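Local coordinates for protein titin (Homo sapiens, PDB 2J8H) that forms a rigid tandem of two immunoglobulin domains in the A-band part of titin, the giant elastic protein of muscle, at residues L14-Q19 / A92-E97; N21-C26 / Q63-S68; V121-I126 / S161-N166. All coordinates share one frame; numbering follows the deposited sequence.

Contact 1: residues L14-Q19 / A92-E97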
loop_
_atom_site.group_PDB
_atom_site.type_symbol
_atom_site.label_atom_id
_atom_site.label_comp_id
_atom_site.label_asym_id
_atom_site.label_seq_id
_atom_site.Cartn_x
_atom_site.Cartn_y
_atom_site.Cartn_z
ATOM N N LEU A 14 20.783 3.419 2.426
ATOM C CA LEU A 14 19.464 3.282 1.793
ATOM C C LEU A 14 18.670 4.567 1.927
ATOM O O LEU A 14 18.764 5.243 2.946
ATOM C CB LEU A 14 18.622 2.211 2.488
ATOM C CG LEU A 14 19.002 0.729 2.500
ATOM C CD1 LEU A 14 17.969 -0.034 3.333
ATOM C CD2 LEU A 14 19.063 0.206 1.060
ATOM N N ASN A 15 17.867 4.855 0.904
ATOM C CA ASN A 15 16.833 5.876 0.928
ATOM C C ASN A 15 15.531 5.209 0.510
ATOM O O ASN A 15 15.371 4.807 -0.636
ATOM C CB ASN A 15 17.155 6.994 -0.050
ATOM C CG ASN A 15 18.230 7.917 0.464
ATOM O OD1 ASN A 15 19.382 7.535 0.565
ATOM N ND2 ASN A 15 17.855 9.141 0.791
ATOM N N VAL A 16 14.598 5.108 1.439
ATOM C CA VAL A 16 13.389 4.332 1.236
ATOM C C VAL A 16 12.191 5.224 1.474
ATOM O O VAL A 16 12.196 6.073 2.360
ATOM C CB VAL A 16 13.367 3.116 2.196
ATOM C CG1 VAL A 16 12.070 2.310 2.077
ATOM C CG2 VAL A 16 14.547 2.240 1.901
ATOM N N ARG A 17 11.170 5.053 0.649
ATOM C CA ARG A 17 9.952 5.811 0.813
ATOM C C ARG A 17 9.244 5.359 2.082
ATOM O O ARG A 17 9.220 4.185 2.399
ATOM C CB ARG A 17 9.044 5.653 -0.413
ATOM C CG ARG A 17 7.778 6.465 -0.362
ATOM C CD ARG A 17 8.031 7.958 -0.471
ATOM N NE ARG A 17 8.913 8.329 -1.586
ATOM C CZ ARG A 17 8.533 8.529 -2.846
ATOM N NH1 ARG A 17 7.254 8.409 -3.223
ATOM N NH2 ARG A 17 9.451 8.872 -3.748
ATOM N N TYR A 18 8.715 6.325 2.817
ATOM C CA TYR A 18 7.840 6.100 3.962
ATOM C C TYR A 18 6.829 4.968 3.699
ATOM O O TYR A 18 6.242 4.907 2.624
ATOM C CB TYR A 18 7.119 7.423 4.213
ATOM C CG TYR A 18 6.038 7.440 5.244
ATOM C CD1 TYR A 18 6.336 7.287 6.591
ATOM C CD2 TYR A 18 4.723 7.672 4.876
ATOM C CE1 TYR A 18 5.342 7.324 7.554
ATOM C CE2 TYR A 18 3.717 7.718 5.827
ATOM C CZ TYR A 18 4.041 7.536 7.175
ATOM O OH TYR A 18 3.039 7.592 8.129
ATOM N N GLN A 19 6.665 4.081 4.683
ATOM C CA GLN A 19 5.741 2.923 4.644
ATOM C C GLN A 19 6.166 1.743 3.742
ATOM O O GLN A 19 5.479 0.728 3.702
ATOM C CB GLN A 19 4.290 3.361 4.367
ATOM C CG GLN A 19 3.689 4.181 5.541
ATOM C CD GLN A 19 2.290 4.735 5.285
ATOM O OE1 GLN A 19 1.723 4.602 4.189
ATOM N NE2 GLN A 19 1.732 5.395 6.299
ATOM N N ALA A 92 25.410 1.147 7.763
ATOM C CA ALA A 92 24.667 1.843 6.709
ATOM C C ALA A 92 23.671 2.775 7.383
ATOM O O ALA A 92 23.172 2.475 8.471
ATOM C CB ALA A 92 23.916 0.841 5.826
ATOM N N SER A 93 23.363 3.882 6.732
ATOM C CA SER A 93 22.289 4.741 7.186
ATOM C C SER A 93 21.046 4.461 6.350
ATOM O O SER A 93 21.127 4.224 5.138
ATOM C CB SER A 93 22.702 6.178 7.015
ATOM O OG SER A 93 22.772 6.455 5.631
ATOM N N LEU A 94 19.900 4.486 7.009
ATOM C CA LEU A 94 18.623 4.505 6.354
ATOM C C LEU A 94 18.056 5.932 6.462
ATOM O O LEU A 94 17.949 6.480 7.552
ATOM C CB LEU A 94 17.700 3.524 7.048
ATOM C CG LEU A 94 16.254 3.471 6.550
ATOM C CD1 LEU A 94 16.148 3.321 5.017
ATOM C CD2 LEU A 94 15.536 2.346 7.271
ATOM N N GLU A 95 17.737 6.549 5.335
ATOM C CA GLU A 95 17.019 7.789 5.345
ATOM C C GLU A 95 15.655 7.468 4.775
ATOM O O GLU A 95 15.532 6.663 3.861
ATOM C CB GLU A 95 17.763 8.847 4.534
ATOM C CG GLU A 95 18.842 9.539 5.380
ATOM C CD GLU A 95 20.142 9.805 4.637
ATOM O OE1 GLU A 95 20.115 10.572 3.632
ATOM O OE2 GLU A 95 21.200 9.274 5.096
ATOM N N VAL A 96 14.624 8.065 5.350
ATOM C CA VAL A 96 13.260 7.738 4.975
ATOM C C VAL A 96 12.668 8.967 4.346
ATOM O O VAL A 96 12.639 10.043 4.952
ATOM C CB VAL A 96 12.408 7.259 6.172
ATOM C CG1 VAL A 96 10.955 7.021 5.735
ATOM C CG2 VAL A 96 13.020 5.986 6.798
ATOM N N GLU A 97 12.210 8.798 3.111
ATOM C CA GLU A 97 11.700 9.895 2.323
ATOM C C GLU A 97 10.220 10.018 2.633
ATOM O O GLU A 97 9.470 9.046 2.526
ATOM C CB GLU A 97 11.880 9.638 0.820
ATOM C CG GLU A 97 13.241 9.039 0.413
ATOM C CD GLU A 97 13.266 8.592 -1.046
ATOM O OE1 GLU A 97 12.208 8.145 -1.575
ATOM O OE2 GLU A 97 14.340 8.712 -1.670
HETATM O O HOH W 1 20.908 6.844 3.517
#
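The carbonyl oxygen of Leu14 is gripped from two sources: the backbone N-H of Glu95, with N 2.9 Å from Leu14 O, and a water that donates to the same oxygen and also hydrogen-bonds Ser93 OG. This belongs to a parallel pairing of strand 14-17 with strand 86-102, the A'-G pair of an I-set immunoglobulin domain. Its ladder continues from Leu14 N to Ser93 O, Val16 N to Glu95 O and Glu97 N to Val16 O. Tyr18 N then closes onto Glu97 O at 2.8 Å, just as the first segment turns out of its strand. Alternation sorts the side chains. Leu14, Val16, Leu94 and Val96 share one face, largely buried, which suits branched aliphatic groups; the first three rest on Ala22 of strand 22-29, and Leu14 also on Leu24. A chi2 of 50° brings CD1 of Leu94 to two partners at once, 3.7 Å from both Leu14 CB and Val16 CG2. On the other face, polar Asn15, Arg17, Glu95 and Glu97 line up. Glu97 is nevertheless buried; its CG lies 3.7 Å from Val16 O, and its OE1 stands in the guanidinium plane of Arg17, at the edge, where Arg17 NE makes a weak hydrogen bond of 3.3 Å to Glu97 OE1 within a salt bridge. The guanidinium and carboxylate planes are 29° apart. Arg17 NH1 is hydrogen-bonded to Asn21 O of the second subunit, so the arginine spans two chains. An alanine in place of Glu97 would probably leave Arg17 NE without its carboxylate and open a gap where CG and OE2 had packed against Val16 O and Asn15 CB. That second carboxylate oxygen, Glu97 OE2, comes within 3.7 Å of Asn15 CB.

Contact 2: residues N21-C26 / Q63-S68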
loop_
_atom_site.group_PDB
_atom_site.type_symbol
_atom_site.label_atom_id
_atom_site.label_comp_id
_atom_site.label_asym_id
_atom_site.label_seq_id
_atom_site.Cartn_x
_atom_site.Cartn_y
_atom_site.Cartn_z
ATOM N N ASN A 21 9.192 -1.230 2.853
ATOM C CA ASN A 21 10.079 -2.051 3.621
ATOM C C ASN A 21 11.483 -1.670 3.197
ATOM O O ASN A 21 11.735 -1.441 2.019
ATOM C CB ASN A 21 9.818 -3.538 3.367
ATOM C CG ASN A 21 8.464 -3.995 3.888
ATOM O OD1 ASN A 21 7.677 -3.207 4.423
ATOM N ND2 ASN A 21 8.176 -5.280 3.712
ATOM N N ALA A 22 12.384 -1.550 4.159
ATOM C CA ALA A 22 13.774 -1.323 3.869
ATOM C C ALA A 22 14.465 -2.666 4.079
ATOM O O ALA A 22 14.222 -3.335 5.084
ATOM C CB ALA A 22 14.341 -0.272 4.797
ATOM N N THR A 23 15.301 -3.065 3.119
ATOM C CA THR A 23 16.052 -4.310 3.214
ATOM C C THR A 23 17.510 -3.992 3.112
ATOM O O THR A 23 17.957 -3.424 2.126
ATOM C CB THR A 23 15.661 -5.275 2.098
ATOM O OG1 THR A 23 14.251 -5.490 2.173
ATOM C CG2 THR A 23 16.408 -6.614 2.248
ATOM N N LEU A 24 18.244 -4.368 4.144
ATOM C CA LEU A 24 19.676 -4.161 4.208
ATOM C C LEU A 24 20.277 -5.526 3.964
ATOM O O LEU A 24 19.873 -6.489 4.618
ATOM C CB LEU A 24 20.059 -3.689 5.597
ATOM C CG LEU A 24 19.673 -2.270 6.012
ATOM C CD1 LEU A 24 18.201 -2.020 6.103
ATOM C CD2 LEU A 24 20.238 -2.045 7.361
ATOM N N VAL A 25 21.211 -5.615 3.022
ATOM C CA VAL A 25 21.724 -6.884 2.553
ATOM C C VAL A 25 23.230 -6.797 2.580
ATOM O O VAL A 25 23.802 -5.745 2.259
ATOM C CB VAL A 25 21.327 -7.184 1.073
ATOM C CG1 VAL A 25 21.627 -8.658 0.751
ATOM C CG2 VAL A 25 19.861 -6.853 0.779
ATOM N N CYS A 26 23.887 -7.900 2.911
ATOM C CA CYS A 26 25.344 -7.957 2.821
ATOM C C CYS A 26 25.728 -9.399 2.554
ATOM O O CYS A 26 24.862 -10.289 2.634
ATOM C CB CYS A 26 25.981 -7.416 4.095
ATOM S SG CYS A 26 25.648 -8.343 5.554
ATOM N N GLN A 63 20.338 -10.612 5.368
ATOM C CA GLN A 63 19.554 -9.416 5.180
ATOM C C GLN A 63 18.614 -9.167 6.346
ATOM O O GLN A 63 18.176 -10.087 7.041
ATOM C CB GLN A 63 18.863 -9.391 3.799
ATOM C CG GLN A 63 17.626 -10.186 3.667
ATOM C CD GLN A 63 17.039 -10.242 2.269
ATOM O OE1 GLN A 63 17.581 -9.692 1.317
ATOM N NE2 GLN A 63 15.951 -10.988 2.130
ATOM N N LEU A 64 18.374 -7.886 6.578
ATOM C CA LEU A 64 17.442 -7.439 7.570
ATOM C C LEU A 64 16.350 -6.706 6.827
ATOM O O LEU A 64 16.633 -5.801 6.039
ATOM C CB LEU A 64 18.141 -6.490 8.527
ATOM C CG LEU A 64 17.239 -5.720 9.520
ATOM C CD1 LEU A 64 16.655 -6.652 10.555
ATOM C CD2 LEU A 64 18.074 -4.593 10.180
ATOM N N ILE A 65 15.107 -7.084 7.072
ATOM C CA ILE A 65 13.973 -6.384 6.530
ATOM C C ILE A 65 13.298 -5.600 7.647
ATOM O O ILE A 65 12.868 -6.173 8.645
ATOM C CB ILE A 65 12.940 -7.346 5.893
ATOM C CG1 ILE A 65 13.636 -8.317 4.921
ATOM C CG2 ILE A 65 11.821 -6.542 5.163
ATOM C CD1 ILE A 65 12.763 -9.500 4.466
ATOM N N ILE A 66 13.206 -4.279 7.452
ATOM C CA ILE A 66 12.513 -3.377 8.366
ATOM C C ILE A 66 11.237 -2.996 7.681
ATOM O O ILE A 66 11.274 -2.349 6.652
ATOM C CB ILE A 66 13.322 -2.095 8.638
ATOM C CG1 ILE A 66 14.747 -2.461 9.056
ATOM C CG2 ILE A 66 12.646 -1.227 9.686
ATOM C CD1 ILE A 66 15.694 -1.285 9.098
ATOM N N ALA A 67 10.113 -3.381 8.275
ATOM C CA ALA A 67 8.834 -3.190 7.649
ATOM C C ALA A 67 8.358 -1.776 7.804
ATOM O O ALA A 67 8.568 -1.135 8.853
ATOM C CB ALA A 67 7.800 -4.141 8.240
ATOM N N SER A 68 7.679 -1.295 6.760
ATOM C CA SER A 68 6.865 -0.116 6.882
ATOM C C SER A 68 7.609 1.006 7.577
ATOM O O SER A 68 7.276 1.406 8.705
ATOM C CB SER A 68 5.579 -0.465 7.637
ATOM O OG SER A 68 4.786 -1.350 6.854
#
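Gln63 lies alongside Val25, pointing the same way, and its chain passes at a slant to Thr23. Its CB sits 3.2 Å from Leu24 O, and CG takes the crowded position between backbone N and carbonyl carbon (chi1 80°). From there Gln63 CG comes 4.0 Å from Thr23 CG2, with CD nearer to the same methyl. At the tip, Gln63 OE1 faces two methyls of the partner strand, 3.4 Å from Thr23 CG2 and 3.7 Å from Val25 CG2. Both polar atoms of this buried amide have partners: NE2 bonds to Gln55 of strand 52-57, and OE1 accepts from the backbone N of Ile186 of the second subunit. An amide with one donor and one acceptor branch suits a place between a neighbouring strand and another chain.

Beside it, Thr23 and Ile65 point the same way, Thr23 OG1 lying 4.0 Å from Ile65 CG1; such beta-branched residues fit an extended chain. The opposite face carries Ala22, Leu24, Leu64 and Ile66. There the Leu24 and Ile66 side chains cross obliquely, Leu24 CD1 4.0 Å from Ile66 CD1, and the small Ala22 receives Leu14 and Val16 of strand 14-17, while Tyr77 of strand 76-83 covers Leu24 and Ile66.

Backbone bonds join Ala22 with Ile66 and Leu24 with Leu64, each pair in both directions. Beyond the last pair the side chain of Asn21 takes over: its OD1 accepts the N-H of Ser68, with Ser68 N 3.0 Å from Asn21 OD1 and tilted 34° from the plane of that carbonyl. Thus a side-chain amide extends the pairing past the strand ends. With strand 6-7 on one flank and 52-57 on the other, this is the B-E pair at the centre of the ABED sheet of an I-set immunoglobulin sandwich.

Contact 3: residues V121-I126 / S161-N166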
loop_
_atom_site.group_PDB
_atom_site.type_symbol
_atom_site.label_atom_id
_atom_site.label_comp_id
_atom_site.label_asym_id
_atom_site.label_seq_id
_atom_site.Cartn_x
_atom_site.Cartn_y
_atom_site.Cartn_z
ATOM N N VAL A 121 -7.733 35.536 20.324
ATOM C CA VAL A 121 -6.390 35.240 19.842
ATOM C C VAL A 121 -6.441 33.865 19.190
ATOM O O VAL A 121 -6.328 32.826 19.846
ATOM C CB VAL A 121 -5.344 35.281 20.962
ATOM C CG1 VAL A 121 -4.001 34.912 20.410
ATOM C CG2 VAL A 121 -5.292 36.683 21.623
ATOM N N VAL A 122 -6.612 33.872 17.879
ATOM C CA VAL A 122 -6.776 32.673 17.102
ATOM C C VAL A 122 -5.439 32.092 16.654
ATOM O O VAL A 122 -4.532 32.831 16.262
ATOM C CB VAL A 122 -7.664 33.007 15.873
ATOM C CG1 VAL A 122 -7.542 31.945 14.785
ATOM C CG2 VAL A 122 -9.125 33.217 16.333
ATOM N N SER A 123 -5.325 30.763 16.736
ATOM C CA SER A 123 -4.260 30.007 16.072
ATOM C C SER A 123 -4.869 29.020 15.086
ATOM O O SER A 123 -5.776 28.254 15.433
ATOM C CB SER A 123 -3.431 29.241 17.083
ATOM O OG SER A 123 -2.876 30.130 18.041
ATOM N N ILE A 124 -4.415 29.077 13.846
ATOM C CA ILE A 124 -4.809 28.079 12.858
ATOM C C ILE A 124 -3.672 27.067 12.832
ATOM O O ILE A 124 -2.625 27.334 12.242
ATOM C CB ILE A 124 -5.041 28.696 11.467
ATOM C CG1 ILE A 124 -6.000 29.898 11.559
ATOM C CG2 ILE A 124 -5.584 27.627 10.530
ATOM C CD1 ILE A 124 -6.258 30.596 10.255
ATOM N N LYS A 125 -3.875 25.943 13.516
ATOM C CA LYS A 125 -2.825 24.955 13.770
ATOM C C LYS A 125 -2.915 23.825 12.757
ATOM O O LYS A 125 -3.934 23.128 12.689
ATOM C CB LYS A 125 -2.928 24.400 15.188
ATOM C CG LYS A 125 -1.774 23.455 15.576
ATOM C CD LYS A 125 -1.870 22.950 17.004
ATOM C CE LYS A 125 -0.684 22.052 17.352
ATOM N NZ LYS A 125 -0.644 21.623 18.802
ATOM N N ILE A 126 -1.852 23.642 11.980
ATOM C CA ILE A 126 -1.855 22.733 10.854
ATOM C C ILE A 126 -0.711 21.724 10.956
ATOM O O ILE A 126 0.469 22.102 10.796
ATOM C CB ILE A 126 -1.686 23.466 9.518
ATOM C CG1 ILE A 126 -2.717 24.594 9.357
ATOM C CG2 ILE A 126 -1.924 22.489 8.378
ATOM C CD1 ILE A 126 -4.161 24.089 9.307
ATOM N N SER A 161 1.428 26.923 12.887
ATOM C CA SER A 161 0.256 27.702 13.256
ATOM C C SER A 161 0.383 29.118 12.739
ATOM O O SER A 161 1.434 29.758 12.866
ATOM C CB SER A 161 0.103 27.777 14.768
ATOM O OG SER A 161 0.049 26.482 15.289
ATOM N N LEU A 162 -0.712 29.605 12.194
ATOM C CA LEU A 162 -0.830 30.999 11.898
ATOM C C LEU A 162 -1.578 31.600 13.058
ATOM O O LEU A 162 -2.735 31.239 13.319
ATOM C CB LEU A 162 -1.605 31.234 10.597
ATOM C CG LEU A 162 -1.795 32.721 10.249
ATOM C CD1 LEU A 162 -0.423 33.390 10.034
ATOM C CD2 LEU A 162 -2.770 32.911 9.064
ATOM N N VAL A 163 -0.924 32.513 13.760
ATOM C CA VAL A 163 -1.528 33.097 14.959
ATOM C C VAL A 163 -1.871 34.582 14.735
ATOM O O VAL A 163 -1.150 35.332 14.045
ATOM C CB VAL A 163 -0.618 32.952 16.181
ATOM C CG1 VAL A 163 -1.354 33.364 17.462
ATOM C CG2 VAL A 163 -0.064 31.517 16.300
ATOM N N PHE A 164 -2.964 35.002 15.359
ATOM C CA PHE A 164 -3.410 36.393 15.359
ATOM C C PHE A 164 -3.208 36.920 16.779
ATOM O O PHE A 164 -4.155 37.016 17.529
ATOM C CB PHE A 164 -4.891 36.436 14.953
ATOM C CG PHE A 164 -5.137 35.967 13.537
ATOM C CD1 PHE A 164 -5.228 34.616 13.234
ATOM C CD2 PHE A 164 -5.224 36.870 12.496
ATOM C CE1 PHE A 164 -5.420 34.183 11.927
ATOM C CE2 PHE A 164 -5.426 36.439 11.192
ATOM C CZ PHE A 164 -5.512 35.090 10.916
ATOM N N PRO A 165 -1.951 37.237 17.167
ATOM C CA PRO A 165 -1.644 37.517 18.571
ATOM C C PRO A 165 -2.327 38.747 19.165
ATOM O O PRO A 165 -2.440 38.860 20.395
ATOM C CB PRO A 165 -0.124 37.692 18.564
ATOM C CG PRO A 165 0.211 38.085 17.192
ATOM C CD PRO A 165 -0.743 37.341 16.329
ATOM N N ASN A 166 -2.765 39.666 18.312
ATOM C CA ASN A 166 -3.380 40.887 18.764
ATOM C C ASN A 166 -4.882 40.695 18.980
ATOM O O ASN A 166 -5.564 41.618 19.411
ATOM C CB ASN A 166 -3.180 42.011 17.741
ATOM C CG ASN A 166 -1.735 42.183 17.311
ATOM O OD1 ASN A 166 -0.800 42.070 18.121
ATOM N ND2 ASN A 166 -1.545 42.525 16.035
#
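Strands 123-126 and 161-163 run antiparallel, their axes 174° apart in direction and 4.4 Å apart at closest approach. Ile124 and Leu162 form the hydrogen-bonded pair, with Ile124 N 2.8 Å from Leu162 O and a return bond from Leu162 N to Ile124 O. Nearer the loop, Phe164 N bonds to Val122 O at 2.8 Å. Phe164 CG lies beside its backbone N (chi1 -65°), and the same Val122 O meets the ring edge in plane, 3.6 Å from Phe164 CD1. Val122 CG1 also touches Phe164 CD1, and Ile124 CD1 lies 4.0 Å from Phe164 CE1; a flat aromatic ring suits this place because its rim can serve a carbonyl and methyls together. Around them Trp138 covers Ile124 and Leu162, and Tyr151 meets the phenylalanine ring. The other face is mixed, with two serines, a lysine and a valine: Ser123 OG lies 3.6 Å from both CG1 and CG2 of Val163, and Lys125 CG passes Ser161 OG at 3.5 Å, the lysine making a cation-pi contact with Phe159. This B-E pair of the second immunoglobulin domain is thus joined by backbone bonds and apolar contacts, with no side-chain hydrogen bond or salt bridge between the two segments.

In the fold
From the N terminus, strand 14-17 is followed directly by strand 22-29. Contact 2 closes first, when 63-68 returns to 21-26; contact 1 closes later, when 92-97 reaches 14-19, so contact 2 is nested inside it. The two touch within one immunoglobulin domain, Leu14 CD1 lying 3.4 Å from Leu24 CD1, and thereby tie the two sheets of its sandwich together. Strand 86-102 then continues toward the second domain and pairs with strand 123-131. Contact 3 follows in series, closing its own loop between 121-126 and 161-166. Its centre is about 34 Å from the centre of contact 1, as expected for contacts in two successive domains.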